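Local coordinates for protein putative isomerase (Streptomyces coelicolor A3, PDB 2OQH) that is a putative isomerase of the enolase superfamily, possibly dehydrating D-glucarate to 5-dehydro-4-deoxy-D-glucarate, at residues A[292-298]-A[318-324]; A[243-249]-A[263-268]; A[125-130]-A[343-347]. One frame throughout, in Å; residues are numbered along the deposited sequence.

Contact 1: A[292-298]-A[318-324]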
loop_
_atom_site.group_PDB
_atom_site.type_symbol
_atom_site.label_atom_id
_atom_site.label_comp_id
_atom_site.label_asym_id
_atom_site.label_seq_id
_atom_site.Cartn_x
_atom_site.Cartn_y
_atom_site.Cartn_z
ATOM N N LEU A 292 -7.476 -7.663 -15.276
ATOM C CA LEU A 292 -7.713 -7.552 -13.846
ATOM C C LEU A 292 -7.669 -6.092 -13.446
ATOM O O LEU A 292 -6.942 -5.305 -14.045
ATOM C CB LEU A 292 -6.627 -8.282 -13.054
ATOM C CG LEU A 292 -6.375 -9.767 -13.291
ATOM C CD1 LEU A 292 -5.261 -10.216 -12.361
ATOM C CD2 LEU A 292 -7.655 -10.568 -13.050
ATOM N N GLY A 293 -8.456 -5.726 -12.444
ATOM C CA GLY A 293 -8.399 -4.367 -11.959
ATOM C C GLY A 293 -7.176 -4.357 -11.054
ATOM O O GLY A 293 -6.643 -5.422 -10.727
HETATM N N MSE A 294 -6.709 -3.178 -10.663
HETATM C CA MSE A 294 -5.556 -3.075 -9.771
HETATM C C MSE A 294 -5.676 -1.820 -8.924
HETATM O O MSE A 294 -6.260 -0.828 -9.344
HETATM C CB MSE A 294 -4.235 -3.010 -10.556
HETATM C CG MSE A 294 -2.996 -2.893 -9.655
HETATM SE SE MSE A 294 -1.299 -2.646 -10.585
HETATM C CE MSE A 294 -0.111 -3.090 -9.120
ATOM N N ASN A 295 -5.121 -1.876 -7.723
ATOM C CA ASN A 295 -5.137 -0.735 -6.818
ATOM C C ASN A 295 -3.914 -0.937 -5.939
ATOM O O ASN A 295 -3.221 -1.942 -6.078
ATOM C CB ASN A 295 -6.419 -0.754 -5.979
ATOM C CG ASN A 295 -6.782 0.614 -5.420
ATOM O OD1 ASN A 295 -6.185 1.635 -5.784
ATOM N ND2 ASN A 295 -7.779 0.641 -4.537
ATOM N N LEU A 296 -3.623 0.008 -5.053
ATOM C CA LEU A 296 -2.487 -0.166 -4.167
ATOM C C LEU A 296 -2.951 -0.371 -2.738
ATOM O O LEU A 296 -3.916 0.247 -2.283
ATOM C CB LEU A 296 -1.534 1.029 -4.237
ATOM C CG LEU A 296 -0.731 1.212 -5.530
ATOM C CD1 LEU A 296 0.270 2.338 -5.335
ATOM C CD2 LEU A 296 -0.014 -0.086 -5.903
ATOM N N HIS A 297 -2.265 -1.266 -2.041
ATOM C CA HIS A 297 -2.560 -1.578 -0.654
ATOM C C HIS A 297 -1.623 -0.753 0.217
ATOM O O HIS A 297 -0.482 -0.502 -0.161
ATOM C CB HIS A 297 -2.332 -3.069 -0.407
ATOM C CG HIS A 297 -2.347 -3.459 1.038
ATOM N ND1 HIS A 297 -1.196 -3.597 1.785
ATOM C CD2 HIS A 297 -3.372 -3.755 1.870
ATOM C CE1 HIS A 297 -1.513 -3.967 3.013
ATOM N NE2 HIS A 297 -2.828 -4.070 3.088
ATOM N N SER A 298 -2.100 -0.330 1.383
ATOM C CA SER A 298 -1.262 0.463 2.278
ATOM C C SER A 298 -0.911 -0.280 3.560
ATOM O O SER A 298 -1.787 -0.824 4.236
ATOM C CB SER A 298 -1.951 1.775 2.643
ATOM O OG SER A 298 -1.230 2.420 3.671
ATOM N N VAL A 318 -3.494 1.660 -15.414
ATOM C CA VAL A 318 -4.437 0.797 -14.706
ATOM C C VAL A 318 -4.744 1.183 -13.246
ATOM O O VAL A 318 -5.768 0.772 -12.693
ATOM C CB VAL A 318 -3.973 -0.683 -14.766
ATOM C CG1 VAL A 318 -2.771 -0.900 -13.857
ATOM C CG2 VAL A 318 -5.117 -1.600 -14.392
ATOM N N LEU A 319 -3.877 1.966 -12.617
ATOM C CA LEU A 319 -4.125 2.383 -11.240
ATOM C C LEU A 319 -5.030 3.618 -11.240
ATOM O O LEU A 319 -4.643 4.700 -10.796
ATOM C CB LEU A 319 -2.799 2.673 -10.537
ATOM C CG LEU A 319 -2.001 1.399 -10.230
ATOM C CD1 LEU A 319 -0.583 1.737 -9.807
ATOM C CD2 LEU A 319 -2.715 0.616 -9.148
ATOM N N SER A 320 -6.250 3.430 -11.733
ATOM C CA SER A 320 -7.226 4.503 -11.849
ATOM C C SER A 320 -8.239 4.588 -10.714
ATOM O O SER A 320 -9.197 5.357 -10.793
ATOM C CB SER A 320 -7.987 4.338 -13.155
ATOM O OG SER A 320 -8.660 3.089 -13.166
ATOM N N ARG A 321 -8.030 3.811 -9.664
ATOM C CA ARG A 321 -8.957 3.790 -8.538
ATOM C C ARG A 321 -8.439 4.595 -7.358
ATOM O O ARG A 321 -7.277 4.995 -7.332
ATOM C CB ARG A 321 -9.172 2.345 -8.083
ATOM C CG ARG A 321 -9.747 1.428 -9.155
ATOM C CD ARG A 321 -9.381 -0.023 -8.871
ATOM N NE ARG A 321 -9.935 -0.949 -9.864
ATOM C CZ ARG A 321 -11.073 -1.621 -9.716
ATOM N NH1 ARG A 321 -11.793 -1.477 -8.609
ATOM N NH2 ARG A 321 -11.486 -2.446 -10.674
ATOM N N ALA A 322 -9.309 4.837 -6.383
ATOM C CA ALA A 322 -8.887 5.552 -5.189
ATOM C C ALA A 322 -8.091 4.511 -4.414
ATOM O O ALA A 322 -8.641 3.494 -4.013
ATOM C CB ALA A 322 -10.093 6.002 -4.380
ATOM N N ILE A 323 -6.800 4.755 -4.212
ATOM C CA ILE A 323 -5.952 3.795 -3.507
ATOM C C ILE A 323 -6.173 3.785 -2.006
ATOM O O ILE A 323 -6.773 4.706 -1.455
ATOM C CB ILE A 323 -4.449 4.086 -3.734
ATOM C CG1 ILE A 323 -4.074 5.407 -3.056
ATOM C CG2 ILE A 323 -4.140 4.139 -5.228
ATOM C CD1 ILE A 323 -2.572 5.707 -3.044
ATOM N N ASP A 324 -5.694 2.725 -1.359
ATOM C CA ASP A 324 -5.772 2.603 0.092
ATOM C C ASP A 324 -4.581 3.394 0.594
ATOM O O ASP A 324 -3.480 3.272 0.060
ATOM C CB ASP A 324 -5.629 1.147 0.545
ATOM C CG ASP A 324 -6.938 0.379 0.481
ATOM O OD1 ASP A 324 -7.991 1.008 0.235
ATOM O OD2 ASP A 324 -6.913 -0.856 0.694
HETATM O O HOH W 1 -7.932 -0.943 -11.814
HETATM O O HOH W 2 -5.915 2.275 -8.523
HETATM O O HOH W 3 -1.165 2.417 -1.016
#

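Contact 2: A[243-249]-A[263-268]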
loop_
_atom_site.group_PDB
_atom_site.type_symbol
_atom_site.label_atom_id
_atom_site.label_comp_id
_atom_site.label_asym_id
_atom_site.label_seq_id
_atom_site.Cartn_x
_atom_site.Cartn_y
_atom_site.Cartn_z
ATOM N N LEU A 243 -13.866 -9.515 -6.847
ATOM C CA LEU A 243 -13.067 -10.023 -5.738
ATOM C C LEU A 243 -11.638 -9.471 -5.790
ATOM O O LEU A 243 -10.970 -9.536 -6.820
ATOM C CB LEU A 243 -13.051 -11.553 -5.790
ATOM C CG LEU A 243 -12.780 -12.319 -4.496
ATOM C CD1 LEU A 243 -13.912 -12.068 -3.499
ATOM C CD2 LEU A 243 -12.660 -13.805 -4.809
ATOM N N CYS A 244 -11.172 -8.938 -4.668
ATOM C CA CYS A 244 -9.844 -8.347 -4.592
ATOM C C CYS A 244 -8.973 -9.034 -3.544
ATOM O O CYS A 244 -9.486 -9.641 -2.600
ATOM C CB CYS A 244 -9.984 -6.852 -4.273
ATOM S SG CYS A 244 -8.440 -5.921 -4.159
ATOM N N THR A 245 -7.657 -8.943 -3.714
ATOM C CA THR A 245 -6.732 -9.560 -2.769
ATOM C C THR A 245 -5.377 -8.870 -2.667
ATOM O O THR A 245 -4.909 -8.223 -3.606
ATOM C CB THR A 245 -6.427 -11.034 -3.142
ATOM O OG1 THR A 245 -5.794 -11.689 -2.037
ATOM C CG2 THR A 245 -5.464 -11.096 -4.331
ATOM N N ASN A 246 -4.761 -9.023 -1.501
ATOM C CA ASN A 246 -3.414 -8.532 -1.247
ATOM C C ASN A 246 -2.876 -9.512 -0.219
ATOM O O ASN A 246 -1.950 -9.212 0.525
ATOM C CB ASN A 246 -3.393 -7.081 -0.727
ATOM C CG ASN A 246 -4.048 -6.915 0.629
ATOM O OD1 ASN A 246 -3.637 -7.515 1.619
ATOM N ND2 ASN A 246 -5.077 -6.081 0.679
HETATM N N MSE A 247 -3.484 -10.700 -0.209
HETATM C CA MSE A 247 -3.112 -11.782 0.698
HETATM C C MSE A 247 -2.915 -13.155 0.038
HETATM O O MSE A 247 -2.055 -13.916 0.477
HETATM C CB MSE A 247 -4.148 -11.928 1.814
HETATM C CG MSE A 247 -4.149 -10.782 2.821
HETATM SE SE MSE A 247 -5.506 -10.998 4.196
HETATM C CE MSE A 247 -4.688 -12.418 5.204
ATOM N N CYS A 248 -3.694 -13.490 -0.991
ATOM C CA CYS A 248 -3.523 -14.802 -1.623
ATOM C C CYS A 248 -2.642 -14.749 -2.880
ATOM O O CYS A 248 -2.246 -15.786 -3.410
ATOM C CB CYS A 248 -4.881 -15.455 -1.930
ATOM S SG CYS A 248 -5.788 -14.819 -3.341
ATOM N N VAL A 249 -2.347 -13.536 -3.343
ATOM C CA VAL A 249 -1.468 -13.312 -4.491
ATOM C C VAL A 249 -0.582 -12.147 -4.064
ATOM O O VAL A 249 -0.955 -10.988 -4.249
ATOM C CB VAL A 249 -2.238 -12.902 -5.766
ATOM C CG1 VAL A 249 -1.246 -12.528 -6.866
ATOM C CG2 VAL A 249 -3.135 -14.039 -6.234
ATOM N N ALA A 263 -9.111 -17.160 -9.382
ATOM C CA ALA A 263 -9.293 -16.767 -7.990
ATOM C C ALA A 263 -9.600 -15.303 -7.694
ATOM O O ALA A 263 -10.197 -15.015 -6.660
ATOM C CB ALA A 263 -8.067 -17.192 -7.182
ATOM N N VAL A 264 -9.201 -14.383 -8.570
ATOM C CA VAL A 264 -9.429 -12.965 -8.303
ATOM C C VAL A 264 -9.769 -12.104 -9.522
ATOM O O VAL A 264 -9.478 -12.470 -10.658
ATOM C CB VAL A 264 -8.195 -12.340 -7.617
ATOM C CG1 VAL A 264 -7.836 -13.124 -6.343
ATOM C CG2 VAL A 264 -7.019 -12.337 -8.578
ATOM N N ASP A 265 -10.375 -10.947 -9.264
ATOM C CA ASP A 265 -10.757 -10.007 -10.320
ATOM C C ASP A 265 -9.943 -8.720 -10.220
ATOM O O ASP A 265 -9.788 -7.988 -11.197
ATOM C CB ASP A 265 -12.242 -9.646 -10.206
ATOM C CG ASP A 265 -13.144 -10.860 -10.265
ATOM O OD1 ASP A 265 -13.154 -11.534 -11.320
ATOM O OD2 ASP A 265 -13.842 -11.139 -9.260
ATOM N N VAL A 266 -9.445 -8.447 -9.021
ATOM C CA VAL A 266 -8.662 -7.248 -8.765
ATOM C C VAL A 266 -7.498 -7.577 -7.841
ATOM O O VAL A 266 -7.674 -8.272 -6.839
ATOM C CB VAL A 266 -9.533 -6.158 -8.081
ATOM C CG1 VAL A 266 -8.707 -4.897 -7.836
ATOM C CG2 VAL A 266 -10.753 -5.845 -8.942
ATOM N N ILE A 267 -6.309 -7.086 -8.178
ATOM C CA ILE A 267 -5.144 -7.329 -7.340
ATOM C C ILE A 267 -4.593 -6.027 -6.770
ATOM O O ILE A 267 -4.562 -5.011 -7.452
ATOM C CB ILE A 267 -4.012 -8.026 -8.115
ATOM C CG1 ILE A 267 -4.481 -9.396 -8.606
ATOM C CG2 ILE A 267 -2.794 -8.191 -7.212
ATOM C CD1 ILE A 267 -3.427 -10.164 -9.382
ATOM N N HIS A 268 -4.165 -6.072 -5.514
ATOM C CA HIS A 268 -3.586 -4.911 -4.844
ATOM C C HIS A 268 -2.069 -4.908 -5.000
ATOM O O HIS A 268 -1.404 -5.864 -4.616
ATOM C CB HIS A 268 -3.899 -4.936 -3.342
ATOM C CG HIS A 268 -5.077 -4.104 -2.942
ATOM N ND1 HIS A 268 -5.146 -2.748 -3.174
ATOM C CD2 HIS A 268 -6.218 -4.433 -2.298
ATOM C CE1 HIS A 268 -6.281 -2.276 -2.688
ATOM N NE2 HIS A 268 -6.951 -3.280 -2.153
HETATM O O HOH W 4 -0.644 -8.319 -3.338
#

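Contact 3: A[125-130]-A[343-347]. With SO4 (sulfate ion), chain E.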
loop_
_atom_site.group_PDB
_atom_site.type_symbol
_atom_site.label_atom_id
_atom_site.label_comp_id
_atom_site.label_asym_id
_atom_site.label_seq_id
_atom_site.Cartn_x
_atom_site.Cartn_y
_atom_site.Cartn_z
ATOM N N ARG A 125 -1.555 10.957 -14.877
ATOM C CA ARG A 125 -2.463 11.596 -13.929
ATOM C C ARG A 125 -1.603 12.320 -12.889
ATOM O O ARG A 125 -0.508 11.862 -12.559
ATOM C CB ARG A 125 -3.385 10.566 -13.254
ATOM C CG ARG A 125 -2.706 9.543 -12.351
ATOM C CD ARG A 125 -3.765 8.668 -11.675
ATOM N NE ARG A 125 -4.547 7.881 -12.635
ATOM C CZ ARG A 125 -4.095 6.794 -13.257
ATOM N NH1 ARG A 125 -2.866 6.359 -13.019
ATOM N NH2 ARG A 125 -4.866 6.142 -14.116
ATOM N N ASP A 126 -2.082 13.454 -12.382
ATOM C CA ASP A 126 -1.308 14.217 -11.400
ATOM C C ASP A 126 -1.896 14.190 -9.993
ATOM O O ASP A 126 -1.225 14.564 -9.025
ATOM C CB ASP A 126 -1.157 15.668 -11.873
ATOM C CG ASP A 126 -2.486 16.385 -11.983
ATOM O OD1 ASP A 126 -3.453 15.776 -12.497
ATOM O OD2 ASP A 126 -2.566 17.569 -11.563
ATOM N N GLU A 127 -3.145 13.742 -9.883
ATOM C CA GLU A 127 -3.822 13.654 -8.600
ATOM C C GLU A 127 -4.196 12.209 -8.303
ATOM O O GLU A 127 -4.708 11.497 -9.170
ATOM C CB GLU A 127 -5.079 14.522 -8.603
ATOM C CG GLU A 127 -4.797 16.015 -8.631
ATOM C CD GLU A 127 -3.964 16.464 -7.446
ATOM O OE1 GLU A 127 -4.319 16.100 -6.305
ATOM O OE2 GLU A 127 -2.958 17.185 -7.649
ATOM N N VAL A 128 -3.942 11.785 -7.071
ATOM C CA VAL A 128 -4.225 10.418 -6.657
ATOM C C VAL A 128 -5.250 10.310 -5.535
ATOM O O VAL A 128 -4.931 10.557 -4.374
ATOM C CB VAL A 128 -2.948 9.716 -6.167
ATOM C CG1 VAL A 128 -3.270 8.296 -5.741
ATOM C CG2 VAL A 128 -1.904 9.732 -7.259
ATOM N N PRO A 129 -6.488 9.914 -5.869
ATOM C CA PRO A 129 -7.556 9.767 -4.876
ATOM C C PRO A 129 -7.228 8.678 -3.849
ATOM O O PRO A 129 -6.606 7.662 -4.185
ATOM C CB PRO A 129 -8.767 9.391 -5.726
ATOM C CG PRO A 129 -8.452 9.965 -7.072
ATOM C CD PRO A 129 -6.996 9.644 -7.224
ATOM N N ILE A 130 -7.633 8.886 -2.600
ATOM C CA ILE A 130 -7.385 7.882 -1.572
ATOM C C ILE A 130 -8.689 7.440 -0.923
ATOM O O ILE A 130 -9.729 8.060 -1.119
ATOM C CB ILE A 130 -6.398 8.381 -0.489
ATOM C CG1 ILE A 130 -6.978 9.583 0.257
ATOM C CG2 ILE A 130 -5.075 8.738 -1.142
ATOM C CD1 ILE A 130 -6.155 9.995 1.448
ATOM N N GLY A 343 -9.569 14.707 -0.452
ATOM C CA GLY A 343 -9.492 13.285 -0.770
ATOM C C GLY A 343 -8.482 12.828 -1.819
ATOM O O GLY A 343 -8.527 11.674 -2.259
ATOM N N ARG A 344 -7.563 13.703 -2.210
ATOM C CA ARG A 344 -6.565 13.348 -3.215
ATOM C C ARG A 344 -5.154 13.805 -2.826
ATOM O O ARG A 344 -4.981 14.839 -2.178
ATOM C CB ARG A 344 -6.935 13.973 -4.566
ATOM C CG ARG A 344 -8.375 13.747 -5.013
ATOM C CD ARG A 344 -8.584 14.267 -6.433
ATOM N NE ARG A 344 -8.301 15.695 -6.537
ATOM C CZ ARG A 344 -8.168 16.364 -7.684
ATOM N NH1 ARG A 344 -8.287 15.733 -8.855
ATOM N NH2 ARG A 344 -7.923 17.674 -7.662
ATOM N N LEU A 345 -4.151 13.024 -3.221
ATOM C CA LEU A 345 -2.759 13.356 -2.943
ATOM C C LEU A 345 -2.123 13.827 -4.237
ATOM O O LEU A 345 -2.350 13.243 -5.295
ATOM C CB LEU A 345 -1.996 12.134 -2.428
ATOM C CG LEU A 345 -2.233 11.721 -0.976
ATOM C CD1 LEU A 345 -1.690 10.324 -0.739
ATOM C CD2 LEU A 345 -1.557 12.713 -0.053
ATOM N N ARG A 346 -1.341 14.895 -4.164
ATOM C CA ARG A 346 -0.684 15.401 -5.358
ATOM C C ARG A 346 0.676 14.729 -5.470
ATOM O O ARG A 346 1.374 14.547 -4.474
ATOM C CB ARG A 346 -0.521 16.923 -5.286
ATOM C CG ARG A 346 0.051 17.540 -6.562
ATOM C CD ARG A 346 -0.070 19.054 -6.538
ATOM N NE ARG A 346 0.790 19.646 -5.519
ATOM C CZ ARG A 346 0.654 20.882 -5.051
ATOM N NH1 ARG A 346 -0.318 21.660 -5.516
ATOM N NH2 ARG A 346 1.493 21.337 -4.126
ATOM N N VAL A 347 1.044 14.347 -6.685
ATOM C CA VAL A 347 2.324 13.692 -6.912
ATOM C C VAL A 347 3.466 14.707 -6.858
ATOM O O VAL A 347 3.476 15.673 -7.626
ATOM C CB VAL A 347 2.349 13.008 -8.291
ATOM C CG1 VAL A 347 3.593 12.147 -8.411
ATOM C CG2 VAL A 347 1.091 12.169 -8.484
HETATM S S SO4 E . -7.817 8.638 -14.279
HETATM O O1 SO4 E . -7.877 7.432 -13.434
HETATM O O2 SO4 E . -7.511 8.259 -15.673
HETATM O O3 SO4 E . -6.753 9.543 -13.767
HETATM O O4 SO4 E . -9.114 9.334 -14.245
HETATM O O HOH W 5 -3.843 17.083 -3.940
HETATM O O HOH W 6 -10.956 10.144 -2.787
#

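Contact 1: A[292-298]-A[318-324]
Two neighbouring segments of a barrel wall are held here by a single direct backbone hydrogen bond, from Asp-324 N to Leu-296 O at 3.2 Å; side chains and water do the rest. Residues 318-322 run as loop beside strand 293-296, and where the backbones do not pair directly the Asn-295 side chain and individual waters span the gap. Asn-295 reaches across with its side chain, its ND2 donating to Ala-322 O at 3.0 Å, while its OD1 lies 2.8 Å from water 2, which accepts from Arg-321 N at 2.9 Å. Water 1 closes a second link: it accepts from Met-294 N and Arg-321 NE, both at 2.8 Å, and donates to Val-318 O at 2.9 Å. Water 3 donates to Asp-324 O at 2.7 Å and, weakly, to His-297 O at 3.1 Å.

The CA-to-CB bond of Arg-321 points toward 292-298, and its NH2 lies 3.9 Å from Gly-293 CA. A beta carbon on Gly-293 would clash with that guanidinium, so glycine suits the position. The charge itself is met by a salt bridge to Glu-220. On the apolar side, Leu-319, at the centre of an inverse gamma turn, sets its CD2 3.6 Å from CG of selenomethionine Met-294 and 4.2 Å from Leu-296 CG, and Met-294 SE rests 4.0 Å from Val-318 CG1.

This apolar cluster is covered by two helices: Met-294 and Val-318 meet helix 277-289, whereas Leu-296 and Leu-319 meet helix 303-315. Strand 293-296 is hydrogen-bonded to strand 266-269 on its far flank, and strand 323-324 lies beside strand 127-134.

Contact 2: A[243-249]-A[263-268]
Side-chain rotamers supplement the backbone pairing of parallel strands 243-245 and 266-268, whose axes approach to 4.8 Å at 20°. Asp-265, with chi1 in m, turns OD2 back to accept from Leu-243 N at 2.9 Å, while its OD1 forms a salt bridge with Lys-236. Leu-243 O then receives both Asp-265 N and Val-266 N at 2.9 Å; farther along, Thr-245 N donates to Val-266 O at 3.2 Å and His-268 N to Thr-245 O at 3.0 Å.

Cys-244 adopts t, which puts its SG 3.8 Å from Val-266 CG1 and 3.3 Å from His-268 CD2, oblique to the ring; His-268 NE2 makes a weak hydrogen bond with Glu-223. Thr-245, also t, lies on the other face with Ile-267. Its OG1 accepts from Met-247 N at 3.1 Å and Cys-248 N at 3.0 Å, an ST turn and ST motif that bend the chain after the strand, and it also bonds Asp-224. The bend brings Val-249 CG1 within 4.1 Å of Ile-267 CD1.

Helix 252-260 links the two strands and packs on Val-249, Val-264 and Ile-267: a beta-alpha-beta crossover, the repeating unit of the TIM-type barrel of the enolase superfamily.

Contact 3: A[125-130]-A[343-347]
Gly-343 opens the pairing with a positive phi of 69°, a conformation that favours glycine, and presents its O to Ile-130 N at 2.9 Å. Water 6 donates to both Gly-343 O and Ile-130 O at 2.9 Å. Arg-344 follows in a non-hydrogen-bonded pair with Pro-129, their CA atoms 4.1 Å apart. Proline is compatible with this pair, because its missing N-H is not needed toward Arg-344, and its carbonyl bonds Ile-323 on the opposite edge. The Arg-344 guanidinium lays one face over Glu-127, NH1 to CB at 3.4 Å; Glu-127 OE1 is 4.0 Å from Arg-344 NE, well out of the guanidinium plane, so attraction of charges operates without a salt bridge.

Leu-345 forms the hydrogen-bonded pair with Val-128, its N donating to Val-128 O and its O accepting from Val-128 N, both at 2.8 Å. On the buried face its CD1 meets Ile-130 CG2 at 3.8 Å, and Leu-345 and Val-128 also pack on Leu-310 of helix 303-315. Arg-346 faces Glu-127, with CG 3.2 Å from OE2, but its guanidinium leads away from 125-130. Val-347 ends the pairing with a longer bond from its N to Asp-126 O, 3.3 Å, and sets its CG2 4.1 Å from Val-128 CG2.

Just upstream, Arg-125 binds a sulfate, probably from the crystallisation liquor, through NE to O3 at 3.0 Å, and also bonds the carbonyls of Thr-316 and Pro-317. Strand 344-346, itself in a hairpin with strand 340-341, thus forms an antiparallel addition to the first strand of the enolase-type barrel.

Followed from the N terminus, the chain first lays down 125-130, which waits more than two hundred residues for its partner. Within that long loop contact 2 closes first, when 263-268 returns beside 243-249 after one helix. Contact 1 follows in series: 292-298 starts after contact 2 is complete, and 318-324 comes back past helix 303-315. Only then does 343-347 close contact 3, which encloses both; none cross. Sheet neighbours join them, Gly-293 to Asp-265 and Ile-267 between contacts 2 and 1, Ile-323 to Pro-129 between contacts 1 and 3. Contacts 2 and 3 do not touch, their centres about 23 Å apart, so contact 1 is the bridge where late barrel strands meet the first.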